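Local coordinates for protein beta-phosphoglucomutase (Bacteroides vulgatus, PDB 3DV9) that binds magnesium and probably interconverts beta-glucose 1-phosphate and glucose 6-phosphate, as a member of the haloacid dehalogenase-like superfamily, at residues E184-Q196 against F204-L218. Residues are numbered along the deposited sequence; the frame is centred on the assembly and turned at random.
With MG (magnesium ion), chain B.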
ATOM      1  N   GLU A 184       6.257  11.075  12.519  1.00 19.84           N
ATOM      2  CA  GLU A 184       7.312  10.101  12.863  1.00 20.81           C
ATOM      3  C   GLU A 184       7.356   8.932  11.880  1.00 20.20           C
ATOM      4  O   GLU A 184       8.063   7.950  12.100  1.00 18.99           O
ATOM      5  CB  GLU A 184       7.128   9.570  14.302  1.00 21.23           C
ATOM      6  CG  GLU A 184       7.317  10.648  15.375  1.00 21.67           C
ATOM      7  CD  GLU A 184       6.949  10.185  16.794  1.00 23.31           C
ATOM      8  OE1 GLU A 184       6.200   9.189  16.954  1.00 23.58           O
ATOM      9  OE2 GLU A 184       7.405  10.854  17.744  1.00 25.52           O
ATOM     10  N   ALA A 185       6.517   8.999  10.846  1.00 20.29           N
ATOM     11  CA  ALA A 185       6.388   7.895   9.898  1.00 20.29           C
ATOM     12  C   ALA A 185       6.435   8.345   8.425  1.00 20.01           C
ATOM     13  O   ALA A 185       6.268   9.536   8.112  1.00 19.10           O
ATOM     14  CB  ALA A 185       5.099   7.098  10.181  1.00 19.58           C
ATOM     15  N   LEU A 186       6.732   7.368   7.549  1.00 19.32           N
ATOM     16  CA  LEU A 186       6.572   7.504   6.094  0.60 19.30           C
ATOM     17  C   LEU A 186       5.598   6.408   5.632  1.00 18.41           C
ATOM     18  O   LEU A 186       5.587   5.316   6.183  1.00 18.67           O
ATOM     19  CB  LEU A 186       7.913   7.247   5.378  0.60 20.14           C
ATOM     20  CG  LEU A 186       9.024   8.289   5.249  0.60 22.27           C
ATOM     21  CD1 LEU A 186       9.289   9.000   6.516  0.60 25.34           C
ATOM     22  CD2 LEU A 186      10.290   7.650   4.672  0.60 19.62           C
ATOM     23  N   VAL A 187       4.793   6.702   4.617  1.00 17.52           N
ATOM     24  CA  VAL A 187       3.976   5.679   3.969  1.00 16.73           C
ATOM     25  C   VAL A 187       4.625   5.393   2.610  1.00 17.61           C
ATOM     26  O   VAL A 187       4.966   6.314   1.881  1.00 17.68           O
ATOM     27  CB  VAL A 187       2.514   6.148   3.777  1.00 16.60           C
ATOM     28  CG1 VAL A 187       1.753   5.227   2.784  1.00 17.75           C
ATOM     29  CG2 VAL A 187       1.789   6.226   5.141  1.00 18.00           C
ATOM     30  N   ILE A 188       4.816   4.118   2.320  1.00 15.89           N
ATOM     31  CA  ILE A 188       5.362   3.694   0.990  1.00 17.25           C
ATOM     32  C   ILE A 188       4.244   2.965   0.253  1.00 17.21           C
ATOM     33  O   ILE A 188       3.866   1.846   0.617  1.00 17.19           O
ATOM     34  CB  ILE A 188       6.593   2.785   1.151  1.00 16.68           C
ATOM     35  CG1 ILE A 188       7.599   3.358   2.167  1.00 18.97           C
ATOM     36  CG2 ILE A 188       7.242   2.533  -0.239  1.00 16.68           C
ATOM     37  CD1 ILE A 188       8.092   4.775   1.775  1.00 17.10           C
ATOM     38  N   GLU A 189       3.733   3.610  -0.803  1.00 17.10           N
ATOM     39  CA  GLU A 189       2.543   3.154  -1.515  1.00 17.05           C
ATOM     40  C   GLU A 189       2.774   3.075  -3.027  1.00 17.19           C
ATOM     41  O   GLU A 189       3.595   3.840  -3.571  1.00 18.05           O
ATOM     42  CB  GLU A 189       1.369   4.085  -1.192  1.00 18.96           C
ATOM     43  CG  GLU A 189       0.557   3.509  -0.038  1.00 18.12           C
ATOM     44  CD  GLU A 189      -0.366   2.309  -0.480  1.00 21.01           C
ATOM     45  OE1 GLU A 189      -0.291   1.841  -1.660  1.00 19.57           O
ATOM     46  OE2 GLU A 189      -1.157   1.821   0.366  1.00 22.51           O
ATOM     47  N   ASN A 190       1.990   2.226  -3.713  1.00 17.41           N
ATOM     48  CA  ASN A 190       2.154   2.120  -5.188  1.00 17.08           C
ATOM     49  C   ASN A 190       0.846   2.345  -5.953  1.00 17.89           C
ATOM     50  O   ASN A 190       0.866   2.297  -7.178  1.00 18.43           O
ATOM     51  CB  ASN A 190       2.702   0.735  -5.575  1.00 16.89           C
ATOM     52  CG  ASN A 190       1.688  -0.369  -5.296  1.00 18.85           C
ATOM     53  OD1 ASN A 190       1.112  -0.418  -4.216  1.00 20.57           O
ATOM     54  ND2 ASN A 190       1.394  -1.175  -6.285  1.00 20.35           N
ATOM     55  N   ALA A 191      -0.263   2.574  -5.241  1.00 18.77           N
ATOM     56  CA  ALA A 191      -1.573   2.659  -5.901  1.00 18.95           C
ATOM     57  C   ALA A 191      -2.297   3.960  -5.522  1.00 18.11           C
ATOM     58  O   ALA A 191      -2.080   4.472  -4.446  1.00 19.11           O
ATOM     59  CB  ALA A 191      -2.419   1.484  -5.505  1.00 19.29           C
ATOM     60  N   PRO A 192      -3.153   4.474  -6.420  1.00 19.20           N
ATOM     61  CA  PRO A 192      -3.764   5.764  -6.133  1.00 18.83           C
ATOM     62  C   PRO A 192      -4.588   5.719  -4.845  1.00 18.64           C
ATOM     63  O   PRO A 192      -4.547   6.659  -4.071  1.00 19.30           O
ATOM     64  CB  PRO A 192      -4.692   6.017  -7.344  1.00 19.35           C
ATOM     65  CG  PRO A 192      -4.831   4.716  -8.011  1.00 21.25           C
ATOM     66  CD  PRO A 192      -3.529   3.980  -7.753  1.00 19.39           C
ATOM     67  N   LEU A 193      -5.372   4.671  -4.616  1.00 19.50           N
ATOM     68  CA  LEU A 193      -6.229   4.674  -3.399  1.00 19.40           C
ATOM     69  C   LEU A 193      -5.402   4.529  -2.110  1.00 19.76           C
ATOM     70  O   LEU A 193      -5.767   5.077  -1.066  1.00 19.55           O
ATOM     71  CB  LEU A 193      -7.271   3.563  -3.446  1.00 20.61           C
ATOM     72  CG  LEU A 193      -8.307   3.682  -4.574  1.00 21.57           C
ATOM     73  CD1 LEU A 193      -9.151   2.431  -4.612  1.00 22.79           C
ATOM     74  CD2 LEU A 193      -9.160   4.922  -4.425  1.00 23.39           C
ATOM     75  N   GLY A 194      -4.255   3.857  -2.228  1.00 19.61           N
ATOM     76  CA  GLY A 194      -3.263   3.727  -1.132  1.00 19.40           C
ATOM     77  C   GLY A 194      -2.619   5.077  -0.807  1.00 19.12           C
ATOM     78  O   GLY A 194      -2.523   5.459   0.358  1.00 18.42           O
ATOM     79  N   VAL A 195      -2.209   5.797  -1.852  1.00 19.02           N
ATOM     80  CA  VAL A 195      -1.640   7.128  -1.704  1.00 18.17           C
ATOM     81  C   VAL A 195      -2.689   8.017  -1.020  1.00 18.34           C
ATOM     82  O   VAL A 195      -2.383   8.736  -0.086  1.00 18.13           O
ATOM     83  CB  VAL A 195      -1.188   7.729  -3.036  1.00 17.80           C
ATOM     84  CG1 VAL A 195      -0.774   9.169  -2.839  1.00 18.69           C
ATOM     85  CG2 VAL A 195       0.030   6.899  -3.565  1.00 14.94           C
ATOM     86  N   GLN A 196      -3.927   7.944  -1.509  1.00 18.24           N
ATOM     87  CA  GLN A 196      -5.014   8.773  -0.949  1.00 19.31           C
ATOM     88  C   GLN A 196      -5.174   8.534   0.558  1.00 19.93           C
ATOM     89  O   GLN A 196      -5.361   9.497   1.335  1.00 20.42           O
ATOM     90  CB  GLN A 196      -6.321   8.456  -1.693  1.00 20.29           C
ATOM     91  CG  GLN A 196      -7.423   9.400  -1.289  1.00 23.34           C
ATOM     92  CD  GLN A 196      -8.707   9.154  -2.048  1.00 28.57           C
ATOM     93  OE1 GLN A 196      -8.708   8.599  -3.157  1.00 27.64           O
ATOM     94  NE2 GLN A 196      -9.811   9.550  -1.443  1.00 31.56           N
ATOM     95  N   PHE A 204       3.559  11.675   5.690  1.00 19.44           N
ATOM     96  CA  PHE A 204       4.350  11.934   4.508  1.00 18.70           C
ATOM     97  C   PHE A 204       4.305  10.657   3.656  1.00 19.56           C
ATOM     98  O   PHE A 204       4.632   9.580   4.119  1.00 18.40           O
ATOM     99  CB  PHE A 204       5.779  12.333   4.907  1.00 19.68           C
ATOM    100  CG  PHE A 204       6.633  12.729   3.738  1.00 18.83           C
ATOM    101  CD1 PHE A 204       6.837  14.094   3.443  1.00 20.44           C
ATOM    102  CD2 PHE A 204       7.300  11.753   2.964  1.00 20.86           C
ATOM    103  CE1 PHE A 204       7.616  14.486   2.361  1.00 20.33           C
ATOM    104  CE2 PHE A 204       8.108  12.151   1.884  1.00 18.99           C
ATOM    105  CZ  PHE A 204       8.284  13.523   1.601  1.00 19.22           C
ATOM    106  N   THR A 205       3.825  10.809   2.423  1.00 18.46           N
ATOM    107  CA  THR A 205       3.458   9.661   1.599  1.00 18.71           C
ATOM    108  C   THR A 205       4.321   9.601   0.357  1.00 19.52           C
ATOM    109  O   THR A 205       4.370  10.574  -0.425  1.00 20.11           O
ATOM    110  CB  THR A 205       1.904   9.613   1.299  1.00 18.47           C
ATOM    111  OG1 THR A 205       1.198   9.388   2.531  1.00 19.27           O
ATOM    112  CG2 THR A 205       1.553   8.466   0.293  1.00 20.18           C
ATOM    113  N   ILE A 206       4.991   8.460   0.163  1.00 18.68           N
ATOM    114  CA  ILE A 206       5.871   8.266  -0.993  1.00 18.49           C
ATOM    115  C   ILE A 206       5.228   7.269  -1.940  1.00 18.09           C
ATOM    116  O   ILE A 206       4.913   6.105  -1.570  1.00 18.28           O
ATOM    117  CB  ILE A 206       7.299   7.791  -0.559  1.00 17.55           C
ATOM    118  CG1 ILE A 206       8.018   8.863   0.263  1.00 20.29           C
ATOM    119  CG2 ILE A 206       8.135   7.298  -1.811  1.00 19.15           C
ATOM    120  CD1 ILE A 206       9.207   8.270   1.019  1.00 22.95           C
ATOM    121  N   ALA A 207       5.019   7.694  -3.192  1.00 16.48           N
ATOM    122  CA  ALA A 207       4.539   6.772  -4.214  1.00 18.19           C
ATOM    123  C   ALA A 207       5.725   6.106  -4.916  1.00 17.54           C
ATOM    124  O   ALA A 207       6.729   6.735  -5.205  1.00 20.07           O
ATOM    125  CB  ALA A 207       3.684   7.471  -5.283  1.00 17.98           C
ATOM    126  N   VAL A 208       5.567   4.824  -5.180  1.00 16.68           N
ATOM    127  CA  VAL A 208       6.554   4.078  -5.977  1.00 16.86           C
ATOM    128  C   VAL A 208       5.730   3.394  -7.048  1.00 18.32           C
ATOM    129  O   VAL A 208       4.884   2.513  -6.755  1.00 17.62           O
ATOM    130  CB  VAL A 208       7.310   3.008  -5.103  1.00 17.83           C
ATOM    131  CG1 VAL A 208       8.332   2.230  -5.962  1.00 19.64           C
ATOM    132  CG2 VAL A 208       7.974   3.618  -3.828  1.00 19.16           C
ATOM    133  N   ASN A 209       5.935   3.816  -8.292  1.00 18.03           N
ATOM    134  CA  ASN A 209       5.083   3.340  -9.386  1.00 17.99           C
ATOM    135  C   ASN A 209       5.592   2.001  -9.921  1.00 19.40           C
ATOM    136  O   ASN A 209       6.474   1.978 -10.762  1.00 21.89           O
ATOM    137  CB  ASN A 209       4.936   4.378 -10.514  1.00 18.71           C
ATOM    138  CG  ASN A 209       3.817   4.015 -11.454  1.00 20.38           C
ATOM    139  OD1 ASN A 209       3.279   2.907 -11.357  1.00 18.86           O
ATOM    140  ND2 ASN A 209       3.444   4.925 -12.348  1.00 19.51           N
ATOM    141  N   THR A 210       4.991   0.891  -9.481  1.00 18.45           N
ATOM    142  CA  THR A 210       5.510  -0.405  -9.873  1.00 18.49           C
ATOM    143  C   THR A 210       4.560  -1.077 -10.828  1.00 19.17           C
ATOM    144  O   THR A 210       4.725  -2.263 -11.150  1.00 20.20           O
ATOM    145  CB  THR A 210       5.657  -1.319  -8.632  1.00 18.48           C
ATOM    146  OG1 THR A 210       4.357  -1.515  -8.052  1.00 19.49           O
ATOM    147  CG2 THR A 210       6.615  -0.695  -7.596  1.00 18.08           C
ATOM    148  N   GLY A 211       3.524  -0.349 -11.267  1.00 19.12           N
ATOM    149  CA  GLY A 211       2.495  -0.980 -12.108  1.00 18.78           C
ATOM    150  C   GLY A 211       2.331  -0.327 -13.466  1.00 19.12           C
ATOM    151  O   GLY A 211       3.222   0.376 -13.930  1.00 19.57           O
ATOM    152  N   PRO A 212       1.175  -0.550 -14.103  1.00 19.07           N
ATOM    153  CA  PRO A 212       0.865  -0.103 -15.478  1.00 19.48           C
ATOM    154  C   PRO A 212       0.275   1.314 -15.607  1.00 20.05           C
ATOM    155  O   PRO A 212       0.041   1.808 -16.746  1.00 20.06           O
ATOM    156  CB  PRO A 212      -0.173  -1.119 -15.926  1.00 20.82           C
ATOM    157  CG  PRO A 212      -0.899  -1.504 -14.663  1.00 20.47           C
ATOM    158  CD  PRO A 212       0.087  -1.364 -13.524  1.00 19.18           C
ATOM    159  N   LEU A 213      -0.022   1.936 -14.460  1.00 20.34           N
ATOM    160  CA  LEU A 213      -0.680   3.250 -14.429  1.00 20.09           C
ATOM    161  C   LEU A 213       0.305   4.396 -14.632  1.00 19.61           C
ATOM    162  O   LEU A 213       1.502   4.259 -14.379  1.00 19.87           O
ATOM    163  CB  LEU A 213      -1.455   3.457 -13.106  1.00 20.05           C
ATOM    164  CG  LEU A 213      -2.457   2.323 -12.754  1.00 21.03           C
ATOM    165  CD1 LEU A 213      -3.183   2.640 -11.418  1.00 27.70           C
ATOM    166  CD2 LEU A 213      -3.448   2.062 -13.871  1.00 21.33           C
ATOM    167  N   HIS A 214      -0.217   5.527 -15.110  1.00 19.35           N
ATOM    168  CA  HIS A 214       0.608   6.737 -15.268  1.00 18.93           C
ATOM    169  C   HIS A 214       0.989   7.330 -13.917  1.00 18.68           C
ATOM    170  O   HIS A 214       0.176   7.289 -12.985  1.00 20.03           O
ATOM    171  CB  HIS A 214      -0.151   7.798 -16.085  1.00 17.93           C
ATOM    172  CG  HIS A 214       0.737   8.876 -16.655  1.00 18.67           C
ATOM    173  ND1 HIS A 214       1.080  10.019 -15.965  1.00 20.22           N
ATOM    174  CD2 HIS A 214       1.304   8.994 -17.873  1.00 18.35           C
ATOM    175  CE1 HIS A 214       1.842  10.785 -16.723  1.00 20.60           C
ATOM    176  NE2 HIS A 214       2.010  10.177 -17.887  1.00 20.48           N
ATOM    177  N   ASP A 215       2.202   7.875 -13.821  1.00 19.10           N
ATOM    178  CA  ASP A 215       2.643   8.583 -12.611  1.00 18.90           C
ATOM    179  C   ASP A 215       1.587   9.544 -12.130  1.00 19.74           C
ATOM    180  O   ASP A 215       1.393   9.686 -10.922  1.00 19.07           O
ATOM    181  CB  ASP A 215       3.944   9.365 -12.818  1.00 19.15           C
ATOM    182  CG  ASP A 215       5.176   8.447 -12.948  1.00 21.62           C
ATOM    183  OD1 ASP A 215       5.070   7.221 -12.655  1.00 23.76           O
ATOM    184  OD2 ASP A 215       6.247   8.951 -13.355  1.00 23.26           O
ATOM    185  N   ASN A 216       0.929  10.250 -13.069  1.00 20.62           N
ATOM    186  CA  ASN A 216      -0.059  11.267 -12.634  1.00 21.17           C
ATOM    187  C   ASN A 216      -1.186  10.736 -11.748  1.00 21.59           C
ATOM    188  O   ASN A 216      -1.720  11.454 -10.899  1.00 21.82           O
ATOM    189  CB  ASN A 216      -0.616  12.046 -13.844  1.00 22.00           C
ATOM    190  CG  ASN A 216       0.447  12.926 -14.517  1.00 24.32           C
ATOM    191  OD1 ASN A 216       1.600  13.034 -14.061  1.00 28.35           O
ATOM    192  ND2 ASN A 216       0.067  13.544 -15.637  1.00 26.96           N
ATOM    193  N   VAL A 217      -1.530   9.469 -11.915  1.00 20.48           N
ATOM    194  CA  VAL A 217      -2.571   8.826 -11.133  1.00 22.71           C
ATOM    195  C   VAL A 217      -2.193   8.823  -9.646  1.00 22.14           C
ATOM    196  O   VAL A 217      -3.046   8.934  -8.772  1.00 21.34           O
ATOM    197  CB  VAL A 217      -2.789   7.375 -11.667  1.00 23.35           C
ATOM    198  CG1 VAL A 217      -3.787   6.642 -10.878  1.00 26.54           C
ATOM    199  CG2 VAL A 217      -3.259   7.418 -13.126  1.00 25.16           C
ATOM    200  N   LEU A 218      -0.892   8.725  -9.389  1.00 20.95           N
ATOM    201  CA  LEU A 218      -0.351   8.702  -8.024  1.00 20.61           C
ATOM    202  C   LEU A 218      -0.124  10.118  -7.493  1.00 21.32           C
ATOM    203  O   LEU A 218      -0.498  10.463  -6.346  1.00 21.79           O
ATOM    204  CB  LEU A 218       0.959   7.910  -8.017  1.00 20.42           C
ATOM    205  CG  LEU A 218       0.777   6.427  -8.395  1.00 22.13           C
ATOM    206  CD1 LEU A 218       2.146   5.695  -8.408  1.00 21.33           C
ATOM    207  CD2 LEU A 218      -0.225   5.660  -7.533  1.00 21.99           C
TER
HETATM  208 MG    MG B 301      -0.393  -1.913  -3.376  1.00 15.35          MG
HETATM  209  O   HOH W   1       5.142  11.970   8.005  1.00 17.13           O
HETATM  210  O   HOH W   2      -1.742  -0.068  -2.644  1.00 20.62           O
HETATM  211  O   HOH W   3       2.143   0.644  -8.919  1.00 27.53           O
HETATM  212  O   HOH W   4      -2.077  -2.668  -2.363  0.40 22.55           O
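Val187 and Glu189 clasp Phe204, Ile206 and Val208 through four backbone hydrogen bonds, joining the two parallel strands of a beta-alpha-beta unit in the Rossmann-like HAD core. Three are nearly straight, among them Val187 N to Phe204 O at 2.9 Å; the last, Val208 N to Glu189 O (2.7 Å, 155°), is more bent. Packing is close on one face, where Ile188 and Ile206 run side by side with their CD1 atoms 3.7 Å apart, under helix 230-244. The other is in ordinary van der Waals contact: Val195 of the connecting helix has CG1, anti to its own N (chi1 173°), against Thr205 CG2, while its CG2 lies 4.1 Å from Ala207 CB. Past the strand ends Leu218 CD2 presses on Pro192 N at 3.3 Å, and Val217 CG1 lies alongside the proline ring. Only on the partly exposed Thr210 side does the contact loosen: Thr210, its OG1 hydrogen-bonded to Gly32 O, crosses Asn190 at about a right angle, and one water joins Asn190 O to Thr210 N. Glu189, tied to Lys165 and Tyr171 through OE2, uses OE1 to hold Asn190 N and a magnesium-bound water. Asp29, Asp31 and Glu65 share the magnesium with Asn190, whose OD1 binds it at 2.3 Å.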